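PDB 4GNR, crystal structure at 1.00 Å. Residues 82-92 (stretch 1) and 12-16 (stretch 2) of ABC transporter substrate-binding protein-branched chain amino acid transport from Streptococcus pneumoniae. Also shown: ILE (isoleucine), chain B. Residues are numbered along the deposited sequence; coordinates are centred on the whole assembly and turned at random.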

# COMPACT_ATOMS: atom_id res chain seq x y z
N PRO A 82 5.87 -1.42 -9.17
CA PRO A 82 5.45 -0.26 -8.38
C PRO A 82 4.64 -0.50 -7.12
O PRO A 82 4.16 -1.60 -6.85
CB PRO A 82 4.60 0.56 -9.38
CG PRO A 82 5.11 0.13 -10.74
CD PRO A 82 5.38 -1.33 -10.55
N ALA A 83 4.49 0.57 -6.36
CA ALA A 83 3.70 0.55 -5.13
C ALA A 83 2.19 0.68 -5.37
O ALA A 83 1.38 0.12 -4.62
CB ALA A 83 4.13 1.70 -4.21
N THR A 84 1.81 1.46 -6.38
CA THR A 84 0.42 1.83 -6.59
C THR A 84 -0.20 1.10 -7.77
O THR A 84 0.50 0.58 -8.66
CB THR A 84 0.26 3.36 -6.69
OG1 THR A 84 0.89 3.84 -7.88
CG2 THR A 84 0.79 4.07 -5.44
N SER A 85 -1.53 1.07 -7.80
CA SER A 85 -2.23 0.26 -8.77
C SER A 85 -2.14 0.73 -10.21
O SER A 85 -1.95 -0.07 -11.11
CB SER A 85 -3.69 0.06 -8.35
OG SER A 85 -3.80 -0.82 -7.23
N GLY A 86 -2.32 2.02 -10.45
CA GLY A 86 -2.27 2.51 -11.83
C GLY A 86 -0.92 2.21 -12.46
O GLY A 86 -0.80 1.72 -13.59
N ALA A 87 0.14 2.51 -11.71
CA ALA A 87 1.51 2.27 -12.16
C ALA A 87 1.77 0.77 -12.37
O ALA A 87 2.40 0.39 -13.37
CB ALA A 87 2.47 2.87 -11.20
N THR A 88 1.28 -0.06 -11.46
CA THR A 88 1.48 -1.52 -11.60
C THR A 88 0.79 -2.05 -12.86
O THR A 88 1.35 -2.83 -13.62
CB THR A 88 1.01 -2.25 -10.33
OG1 THR A 88 1.81 -1.85 -9.22
CG2 THR A 88 1.15 -3.75 -10.47
N ALA A 89 -0.46 -1.62 -13.08
CA ALA A 89 -1.22 -2.01 -14.25
C ALA A 89 -0.49 -1.60 -15.55
O ALA A 89 -0.58 -2.30 -16.56
CB ALA A 89 -2.62 -1.41 -14.24
N ALA A 90 0.18 -0.46 -15.52
CA ALA A 90 0.92 0.04 -16.68
C ALA A 90 2.26 -0.65 -16.88
O ALA A 90 2.83 -0.53 -17.97
CB ALA A 90 1.13 1.57 -16.54
N ALA A 91 2.80 -1.28 -15.85
CA ALA A 91 4.09 -1.94 -15.91
C ALA A 91 4.06 -3.42 -16.29
O ALA A 91 5.01 -3.94 -16.86
CB ALA A 91 4.77 -1.82 -14.54
N VAL A 92 2.96 -4.09 -15.97
CA VAL A 92 2.91 -5.54 -16.06
C VAL A 92 3.13 -6.11 -17.45
O VAL A 92 3.86 -7.09 -17.59
CB VAL A 92 1.64 -6.13 -15.36
CG1 VAL A 92 0.35 -5.64 -15.99
CG2 VAL A 92 1.70 -7.65 -15.35
N ILE B . -3.09 0.30 -2.29
CA ILE B . -2.84 1.57 -3.01
C ILE B . -2.82 1.29 -4.51
O ILE B . -2.65 2.25 -5.29
CB ILE B . -1.66 2.40 -2.43
CG1 ILE B . -0.45 1.53 -2.19
CG2 ILE B . -1.98 3.18 -1.03
CD1 ILE B . 0.75 2.32 -1.71
OXT ILE B . -3.01 0.12 -4.89
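Stretch 2 (12-16) FNFEE

A single carboxylate, that of E15, ties down the loop that leads into the helix of stretch 1, taking three hydrogen bonds from two successive residues. OE1 accepts a hydrogen bond from the backbone N of A83 at 2.9 Å, nearly in line at 167°. OE2 accepts hydrogen bonds from both the backbone N of T84, at 2.9 Å and a more bent 144°, and the OG1 of T84, at 2.6 Å. A carboxylate suits this place because its two oxygens can meet neighbouring amides together, and the short side chain of threonine, with chi1 in p, brings a hydroxyl to the same oxygen. Glutamate also has the reach: E15 points its CA-to-CB bond toward stretch 1, with chi2 in p (83°); OE2 also lies 3.6 Å from CB of P82 and 3.8 Å from CB of A87.

Stretch 2 comes in as the end of an extended strand, 12-14, and leaves it at E15; 13-15 and 82-84 run roughly the same way. The nearest pair of CA atoms is that of F14 and P82, 4.9 Å apart. Just before, the carbonyl O of N13 stands 3.0 Å from CA of P82 in a CA-H...O contact; the proline nitrogen has no hydrogen to offer, and the peptide bond before it is cis. The side chains of N13 and P82 meet more loosely, CG to CG at 4.0 Å, while ND2 of N13 is 4.3 Å from CB of A91; A87 and A91, both with CA-to-CB bonds toward stretch 2, put only a methyl group there. The ring of F14 presents its edge to A83, with CD1 4.5 Å from the backbone N.

T84 occupies the N-cap position, yet its hydroxyl serves E15 rather than capping the helix. S85, whose CA-to-CB bond points away from stretch 2, binds the isoleucine carboxylate, N to O at 3.0 Å and OG to OXT at 2.6 Å.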

# COMPACT_ATOMS: atom_id res chain seq x y z
N PHE A 12 14.20 -2.27 -8.97
CA PHE A 12 13.17 -1.60 -8.21
C PHE A 12 12.50 -0.60 -9.18
O PHE A 12 13.21 0.12 -9.92
CB PHE A 12 13.64 -0.79 -7.00
CG PHE A 12 14.34 -1.55 -5.89
CD1 PHE A 12 14.32 -2.93 -5.78
CD2 PHE A 12 14.96 -0.81 -4.88
CE1 PHE A 12 14.94 -3.56 -4.71
CE2 PHE A 12 15.56 -1.43 -3.81
CZ PHE A 12 15.57 -2.81 -3.73
N ASN A 13 11.18 -0.53 -9.15
CA ASN A 13 10.40 0.43 -9.97
C ASN A 13 9.44 1.11 -8.99
O ASN A 13 8.35 0.60 -8.75
CB ASN A 13 9.66 -0.32 -11.06
CG ASN A 13 8.87 0.59 -11.98
OD1 ASN A 13 8.72 1.78 -11.71
ND2 ASN A 13 8.35 0.03 -13.08
N PHE A 14 9.90 2.20 -8.37
CA PHE A 14 9.15 2.82 -7.30
C PHE A 14 8.85 4.29 -7.54
O PHE A 14 9.61 5.02 -8.17
CB PHE A 14 9.88 2.69 -5.93
CG PHE A 14 9.97 1.29 -5.38
CD1 PHE A 14 8.83 0.50 -5.20
CD2 PHE A 14 11.18 0.81 -4.87
CE1 PHE A 14 8.92 -0.77 -4.61
CE2 PHE A 14 11.26 -0.43 -4.28
CZ PHE A 14 10.14 -1.23 -4.15
N GLU A 15 7.75 4.72 -6.92
CA GLU A 15 7.27 6.11 -6.92
C GLU A 15 8.13 6.87 -5.88
O GLU A 15 7.73 7.07 -4.74
CB GLU A 15 5.81 6.15 -6.52
CG GLU A 15 4.79 5.42 -7.44
CD GLU A 15 4.60 3.91 -7.27
OE1 GLU A 15 5.54 3.20 -6.85
OE2 GLU A 15 3.49 3.44 -7.61
N GLU A 16 9.33 7.25 -6.29
CA GLU A 16 10.31 7.89 -5.40
C GLU A 16 10.21 9.41 -5.39
O GLU A 16 10.75 10.06 -4.50
CB GLU A 16 11.74 7.38 -5.71
CG GLU A 16 11.87 5.89 -5.42
CD GLU A 16 13.11 5.22 -5.97
OE1 GLU A 16 13.94 5.85 -6.65
OE2 GLU A 16 13.21 3.97 -5.71